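Local atomic coordinates of D-3-phosphoglycerate dehydrogenase (Sulfolobus tokodaii, PDB entry 2EKL), a protein that binds NAD and probably catalyses the NAD-dependent oxidation of 3-phosphoglycerate, the entry step of serine biosynthesis, as a D-isomer specific 2-hydroxyacid dehydrogenase. Residues Pro217-Glu220 against Leu221-Asp224. Numbering follows the deposited sequence.
Sequences PQFE and LMKD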
ATOM      1  N   PRO A 217     -22.711  17.000  -7.694  1.00 21.20           N
ATOM      2  CA  PRO A 217     -23.625  15.929  -8.110  1.00 20.17           C
ATOM      3  C   PRO A 217     -22.999  14.543  -7.974  1.00 20.23           C
ATOM      4  O   PRO A 217     -23.662  13.587  -7.567  1.00 18.85           O
ATOM      5  CB  PRO A 217     -23.934  16.281  -9.562  1.00 20.37           C
ATOM      6  CG  PRO A 217     -23.788  17.780  -9.588  1.00 22.24           C
ATOM      7  CD  PRO A 217     -22.530  17.982  -8.775  1.00 19.15           C
ATOM      8  N   GLN A 218     -21.719  14.445  -8.317  1.00 19.44           N
ATOM      9  CA  GLN A 218     -20.997  13.180  -8.242  1.00 18.28           C
ATOM     10  C   GLN A 218     -20.830  12.728  -6.794  1.00 18.37           C
ATOM     11  O   GLN A 218     -20.986  11.549  -6.488  1.00 18.46           O
ATOM     12  CB  GLN A 218     -19.623  13.310  -8.912  1.00 18.82           C
ATOM     13  CG  GLN A 218     -19.663  13.539 -10.429  1.00 19.90           C
ATOM     14  CD  GLN A 218     -20.236  14.895 -10.817  1.00 19.60           C
ATOM     15  OE1 GLN A 218     -19.843  15.927 -10.275  1.00 19.36           O
ATOM     16  NE2 GLN A 218     -21.157  14.897 -11.772  1.00 21.48           N
ATOM     17  N   PHE A 219     -20.508  13.662  -5.904  1.00 17.01           N
ATOM     18  CA  PHE A 219     -20.353  13.328  -4.491  1.00 18.25           C
ATOM     19  C   PHE A 219     -21.677  12.813  -3.927  1.00 18.12           C
ATOM     20  O   PHE A 219     -21.701  11.900  -3.104  1.00 17.04           O
ATOM     21  CB  PHE A 219     -19.907  14.559  -3.692  1.00 17.27           C
ATOM     22  CG  PHE A 219     -18.416  14.748  -3.642  1.00 17.90           C
ATOM     23  CD1 PHE A 219     -17.617  13.897  -2.881  1.00 17.01           C
ATOM     24  CD2 PHE A 219     -17.807  15.767  -4.364  1.00 18.38           C
ATOM     25  CE1 PHE A 219     -16.235  14.056  -2.840  1.00 18.96           C
ATOM     26  CE2 PHE A 219     -16.418  15.938  -4.332  1.00 18.80           C
ATOM     27  CZ  PHE A 219     -15.633  15.080  -3.568  1.00 18.21           C
ATOM     28  N   GLU A 220     -22.781  13.405  -4.371  1.00 17.73           N
ATOM     29  CA  GLU A 220     -24.093  12.993  -3.888  1.00 20.04           C
ATOM     30  C   GLU A 220     -24.431  11.572  -4.345  1.00 18.86           C
ATOM     31  O   GLU A 220     -25.071  10.813  -3.618  1.00 20.15           O
ATOM     32  CB  GLU A 220     -25.160  13.976  -4.382  1.00 22.39           C
ATOM     33  CG  GLU A 220     -26.512  13.847  -3.693  1.00 25.96           C
ATOM     34  CD  GLU A 220     -26.421  13.994  -2.180  1.00 28.68           C
ATOM     35  OE1 GLU A 220     -25.725  14.917  -1.707  1.00 28.46           O
ATOM     36  OE2 GLU A 220     -27.050  13.188  -1.464  1.00 32.39           O
ATOM     37  N   LEU A 221     -23.994  11.218  -5.549  1.00 18.67           N
ATOM     38  CA  LEU A 221     -24.251   9.894  -6.108  1.00 19.74           C
ATOM     39  C   LEU A 221     -23.443   8.790  -5.434  1.00 19.27           C
ATOM     40  O   LEU A 221     -23.830   7.625  -5.463  1.00 18.97           O
ATOM     41  CB  LEU A 221     -23.930   9.884  -7.605  1.00 22.51           C
ATOM     42  CG  LEU A 221     -24.960  10.459  -8.582  1.00 23.05           C
ATOM     43  CD1 LEU A 221     -24.298  10.720  -9.930  1.00 25.62           C
ATOM     44  CD2 LEU A 221     -26.124   9.484  -8.725  1.00 23.18           C
ATOM     45  N   MET A 222     -22.322   9.160  -4.826  1.00 17.85           N
ATOM     46  CA  MET A 222     -21.451   8.182  -4.189  1.00 18.66           C
ATOM     47  C   MET A 222     -22.069   7.363  -3.068  1.00 19.44           C
ATOM     48  O   MET A 222     -23.058   7.762  -2.445  1.00 18.83           O
ATOM     49  CB  MET A 222     -20.193   8.872  -3.661  1.00 17.45           C
ATOM     50  CG  MET A 222     -19.283   9.406  -4.741  1.00 18.79           C
ATOM     51  SD  MET A 222     -17.902  10.279  -4.004  1.00 16.86           S
ATOM     52  CE  MET A 222     -17.260  11.161  -5.415  1.00 16.84           C
ATOM     53  N   LYS A 223     -21.472   6.201  -2.819  1.00 17.92           N
ATOM     54  CA  LYS A 223     -21.932   5.325  -1.752  1.00 20.30           C
ATOM     55  C   LYS A 223     -21.431   5.897  -0.437  1.00 19.75           C
ATOM     56  O   LYS A 223     -20.458   6.650  -0.411  1.00 19.81           O
ATOM     57  CB  LYS A 223     -21.360   3.911  -1.911  1.00 19.68           C
ATOM     58  CG  LYS A 223     -21.836   3.151  -3.133  1.00 20.11           C
ATOM     59  CD  LYS A 223     -21.355   1.697  -3.104  1.00 21.64           C
ATOM     60  CE  LYS A 223     -21.922   0.947  -1.901  1.00 22.89           C
ATOM     61  NZ  LYS A 223     -21.531  -0.500  -1.863  1.00 19.72           N
ATOM     62  N   ASP A 224     -22.098   5.542   0.655  1.00 20.19           N
ATOM     63  CA  ASP A 224     -21.671   5.995   1.971  1.00 20.66           C
ATOM     64  C   ASP A 224     -20.364   5.277   2.306  1.00 19.29           C
ATOM     65  O   ASP A 224     -20.170   4.120   1.925  1.00 17.94           O
ATOM     66  CB  ASP A 224     -22.729   5.658   3.026  1.00 24.66           C
ATOM     67  CG  ASP A 224     -24.019   6.433   2.830  1.00 30.71           C
ATOM     68  OD1 ASP A 224     -23.945   7.666   2.640  1.00 32.40           O
ATOM     69  OD2 ASP A 224     -25.106   5.814   2.874  1.00 33.22           O
TER
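Pro217 accepts the backbone amide of Leu221 at its carbonyl oxygen, N to O 3.1 Å, an i to i+4 bond near the C-terminal end of helix 216-221, and the CG of Leu221 lies against that same oxygen. One residue on, Gln218 O takes only weak bonds from the amides of Leu221 and Met222, while the CG of Met222 comes within 3.2 Å of it; the Gln218 side chain turns back to the amide of Asp215. Phe219 carries the side-chain contact. Phe219 O receives Met222 N at 3.3 Å, the donor standing well above the carbonyl plane, in an i to i+3 bond where Met222 first leaves helical phi/psi, and it also accepts Lys250 NZ. Its ring runs alongside the Met222 side chain, whose CE sits over one face, 4.2 Å from the centroid of the Phe219 ring, a CH-pi contact; SD approaches obliquely, making this a Met-aromatic pair. With CG anti to the carbonyl carbon (chi1 -67°) and the chain extended beyond it, CE is carried over the ring. Glu220, exposed, hydrogen-bonds through OE1 to Tyr245 OH. Tyr245 also meets the Phe219 ring, and Ile228 of the following strand touches both Phe219 and Met222. Replacing Met222 by an alanine would probably strip the CE methyl from that face and lose the oblique sulfur contact, opening a gap beside Ile228. Apolar and sulfur-aromatic packing thus accompanies the closing backbone bonds where helix passes to strand in this Rossmann-type NAD-binding domain.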